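Local coordinates for protein importin-95 (Chaetomium thermophilum, PDB 4XRI) that probably carries protein cargo into the nucleus as a flexible helical-repeat import receptor of the importin beta family, and probably binds a small GTPase, at residues A[304-309]-A[319-324]. The protein carries 2 engineered substitutions. Numbering follows the deposited sequence.
Sequences AIEDDN and RPFYNF
Two hydrogen bonds from one carboxamide tie the loop to the last turns of helix 285-310. N309 OD1 accepts the backbone N of R319 at 2.7 Å on an in-plane lone pair, while N309 ND2 donates to R319 O at 3.1 Å; both bonds are nearly straight, and together they fix the rotation of the amide. The charged contact is a salt bridge: R319, bent at chi3 (57°), brings NH1 to D308 OD2 at 2.9 Å in a clearly bent hydrogen bond (136°). NH1 meets this oxygen from above the carboxylate plane, while the oxygen lies near the guanidinium plane. Van der Waals contacts centre on I305, whose CG1 sits 3.5 Å above the guanidinium plane of R319, over its centre, and whose CG2 makes an apolar contact with F321 CD1 at 3.6 Å. F321 CZ also lies 3.2 Å from E306 OE2. An alanine at R319 removes the salt bridge and would probably leave I305 CG1 less well covered and the loop less firmly held. Y261 touches I305 and F321 and meets the rings of Y322 and F324. The arrangement is a helix-to-helix connection in the superhelical HEAT-repeat solenoid, its loop folded back onto the helix it leaves.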
ATOM      1  N   ALA A 304      10.262  -7.176 -11.723  1.00 45.37           N
ATOM      2  CA  ALA A 304      10.447  -5.736 -11.860  1.00 48.33           C
ATOM      3  C   ALA A 304      11.310  -5.408 -13.073  1.00 56.68           C
ATOM      4  O   ALA A 304      10.978  -4.520 -13.862  1.00 58.36           O
ATOM      5  CB  ALA A 304      11.066  -5.159 -10.601  1.00 46.32           C
ATOM      6  N   ILE A 305      12.409  -6.139 -13.221  1.00 49.61           N
ATOM      7  CA  ILE A 305      13.341  -5.927 -14.323  1.00 50.69           C
ATOM      8  C   ILE A 305      12.677  -6.191 -15.671  1.00 50.85           C
ATOM      9  O   ILE A 305      12.829  -5.408 -16.612  1.00 55.75           O
ATOM     10  CB  ILE A 305      14.582  -6.822 -14.179  1.00 48.12           C
ATOM     11  CG1 ILE A 305      15.399  -6.384 -12.963  1.00 51.08           C
ATOM     12  CG2 ILE A 305      15.439  -6.762 -15.433  1.00 41.44           C
ATOM     13  CD1 ILE A 305      16.506  -7.337 -12.602  1.00 49.12           C
ATOM     14  N   GLU A 306      11.932  -7.290 -15.752  1.00 45.64           N
ATOM     15  CA  GLU A 306      11.194  -7.630 -16.964  1.00 46.58           C
ATOM     16  C   GLU A 306      10.218  -6.526 -17.346  1.00 53.91           C
ATOM     17  O   GLU A 306      10.122  -6.147 -18.513  1.00 56.47           O
ATOM     18  CB  GLU A 306      10.441  -8.946 -16.784  1.00 50.95           C
ATOM     19  CG  GLU A 306      11.320 -10.174 -16.816  1.00 47.31           C
ATOM     20  CD  GLU A 306      10.699 -11.343 -16.084  1.00 56.55           C
ATOM     21  OE1 GLU A 306       9.522 -11.235 -15.679  1.00 55.72           O
ATOM     22  OE2 GLU A 306      11.393 -12.365 -15.904  1.00 49.97           O
ATOM     23  N   ASP A 307       9.497  -6.016 -16.353  1.00 54.39           N
ATOM     24  CA  ASP A 307       8.525  -4.952 -16.573  1.00 58.81           C
ATOM     25  C   ASP A 307       9.186  -3.661 -17.036  1.00 62.47           C
ATOM     26  O   ASP A 307       8.697  -3.004 -17.958  1.00 70.58           O
ATOM     27  CB  ASP A 307       7.723  -4.686 -15.299  1.00 61.52           C
ATOM     28  CG  ASP A 307       6.668  -5.742 -15.046  1.00 68.05           C
ATOM     29  OD1 ASP A 307       6.252  -6.412 -16.014  1.00 65.30           O
ATOM     30  OD2 ASP A 307       6.250  -5.895 -13.878  1.00 65.33           O
ATOM     31  N   ASP A 308      10.290  -3.296 -16.392  1.00 55.96           N
ATOM     32  CA  ASP A 308      10.992  -2.068 -16.738  1.00 58.28           C
ATOM     33  C   ASP A 308      11.622  -2.152 -18.125  1.00 63.78           C
ATOM     34  O   ASP A 308      11.551  -1.200 -18.905  1.00 66.25           O
ATOM     35  CB  ASP A 308      12.067  -1.748 -15.701  1.00 52.53           C
ATOM     36  CG  ASP A 308      11.485  -1.318 -14.370  1.00 60.25           C
ATOM     37  OD1 ASP A 308      10.270  -1.030 -14.314  1.00 71.96           O
ATOM     38  OD2 ASP A 308      12.244  -1.260 -13.379  1.00 61.78           O
ATOM     39  N   ASN A 309      12.240  -3.291 -18.427  1.00 53.16           N
ATOM     40  CA  ASN A 309      12.884  -3.483 -19.722  1.00 60.29           C
ATOM     41  C   ASN A 309      11.867  -3.577 -20.848  1.00 65.06           C
ATOM     42  O   ASN A 309      12.193  -3.358 -22.012  1.00 67.03           O
ATOM     43  CB  ASN A 309      13.762  -4.734 -19.712  1.00 52.91           C
ATOM     44  CG  ASN A 309      15.030  -4.545 -18.913  1.00 56.51           C
ATOM     45  OD1 ASN A 309      15.337  -3.438 -18.470  1.00 52.25           O
ATOM     46  ND2 ASN A 309      15.782  -5.625 -18.730  1.00 48.65           N
ATOM     47  N   ARG A 319      17.966  -2.850 -17.943  1.00 55.95           N
ATOM     48  CA  ARG A 319      18.634  -3.282 -16.725  1.00 57.45           C
ATOM     49  C   ARG A 319      19.213  -4.674 -16.944  1.00 54.35           C
ATOM     50  O   ARG A 319      18.666  -5.456 -17.723  1.00 54.15           O
ATOM     51  CB  ARG A 319      17.664  -3.287 -15.540  1.00 59.41           C
ATOM     52  CG  ARG A 319      16.966  -1.968 -15.294  1.00 58.18           C
ATOM     53  CD  ARG A 319      15.865  -2.133 -14.262  1.00 53.08           C
ATOM     54  NE  ARG A 319      16.372  -2.676 -13.005  1.00 54.88           N
ATOM     55  CZ  ARG A 319      15.603  -3.040 -11.985  1.00 55.83           C
ATOM     56  NH1 ARG A 319      14.285  -2.922 -12.073  1.00 52.60           N
ATOM     57  NH2 ARG A 319      16.150  -3.526 -10.879  1.00 54.29           N
ATOM     58  N   PRO A 320      20.331  -4.982 -16.268  1.00 58.73           N
ATOM     59  CA  PRO A 320      20.899  -6.334 -16.323  1.00 57.45           C
ATOM     60  C   PRO A 320      19.888  -7.402 -15.903  1.00 50.53           C
ATOM     61  O   PRO A 320      19.241  -7.262 -14.870  1.00 47.80           O
ATOM     62  CB  PRO A 320      22.070  -6.259 -15.338  1.00 53.56           C
ATOM     63  CG  PRO A 320      22.473  -4.827 -15.356  1.00 51.20           C
ATOM     64  CD  PRO A 320      21.200  -4.049 -15.530  1.00 50.57           C
ATOM     65  N   PHE A 321      19.756  -8.449 -16.714  1.00 45.39           N
ATOM     66  CA  PHE A 321      18.791  -9.515 -16.459  1.00 47.65           C
ATOM     67  C   PHE A 321      19.413 -10.870 -16.781  1.00 42.70           C
ATOM     68  O   PHE A 321      19.879 -11.094 -17.898  1.00 43.64           O
ATOM     69  CB  PHE A 321      17.517  -9.292 -17.282  1.00 46.95           C
ATOM     70  CG  PHE A 321      16.450 -10.322 -17.046  1.00 46.31           C
ATOM     71  CD1 PHE A 321      15.673 -10.283 -15.903  1.00 50.49           C
ATOM     72  CD2 PHE A 321      16.218 -11.323 -17.974  1.00 56.18           C
ATOM     73  CE1 PHE A 321      14.690 -11.228 -15.682  1.00 53.02           C
ATOM     74  CE2 PHE A 321      15.235 -12.269 -17.761  1.00 53.87           C
ATOM     75  CZ  PHE A 321      14.471 -12.223 -16.613  1.00 47.30           C
ATOM     76  N   TYR A 322      19.411 -11.773 -15.802  1.00 41.27           N
ATOM     77  CA  TYR A 322      20.160 -13.021 -15.915  1.00 43.33           C
ATOM     78  C   TYR A 322      19.279 -14.264 -15.983  1.00 47.18           C
ATOM     79  O   TYR A 322      19.791 -15.376 -16.093  1.00 46.57           O
ATOM     80  CB  TYR A 322      21.125 -13.157 -14.738  1.00 45.69           C
ATOM     81  CG  TYR A 322      22.067 -11.988 -14.578  1.00 51.05           C
ATOM     82  CD1 TYR A 322      22.828 -11.533 -15.647  1.00 53.11           C
ATOM     83  CD2 TYR A 322      22.195 -11.337 -13.357  1.00 43.93           C
ATOM     84  CE1 TYR A 322      23.693 -10.462 -15.504  1.00 56.34           C
ATOM     85  CE2 TYR A 322      23.054 -10.268 -13.204  1.00 50.97           C
ATOM     86  CZ  TYR A 322      23.801  -9.834 -14.279  1.00 53.71           C
ATOM     87  OH  TYR A 322      24.657  -8.768 -14.119  1.00 53.14           O
ATOM     88  N   ASN A 323      17.965 -14.073 -15.911  1.00 43.81           N
ATOM     89  CA  ASN A 323      17.014 -15.182 -15.985  1.00 47.77           C
ATOM     90  C   ASN A 323      17.275 -16.280 -14.953  1.00 44.29           C
ATOM     91  O   ASN A 323      17.193 -17.467 -15.271  1.00 45.42           O
ATOM     92  CB  ASN A 323      17.027 -15.799 -17.388  1.00 52.63           C
ATOM     93  CG  ASN A 323      15.750 -15.526 -18.158  1.00 59.58           C
ATOM     94  OD1 ASN A 323      14.665 -15.461 -17.581  1.00 62.17           O
ATOM     95  ND2 ASN A 323      15.875 -15.358 -19.470  1.00 66.04           N
ATOM     96  N   PHE A 324      17.592 -15.879 -13.725  1.00 38.65           N
ATOM     97  CA  PHE A 324      17.889 -16.829 -12.653  1.00 41.18           C
ATOM     98  C   PHE A 324      16.750 -17.811 -12.419  1.00 43.53           C
ATOM     99  O   PHE A 324      16.963 -19.023 -12.365  1.00 40.48           O
ATOM    100  CB  PHE A 324      18.196 -16.087 -11.350  1.00 40.64           C
ATOM    101  CG  PHE A 324      19.538 -15.416 -11.334  1.00 41.05           C
ATOM    102  CD1 PHE A 324      20.586 -15.907 -12.095  1.00 37.18           C
ATOM    103  CD2 PHE A 324      19.753 -14.294 -10.555  1.00 41.58           C
ATOM    104  CE1 PHE A 324      21.821 -15.289 -12.078  1.00 39.61           C
ATOM    105  CE2 PHE A 324      20.983 -13.673 -10.534  1.00 38.36           C
ATOM    106  CZ  PHE A 324      22.019 -14.170 -11.295  1.00 44.34           C
TER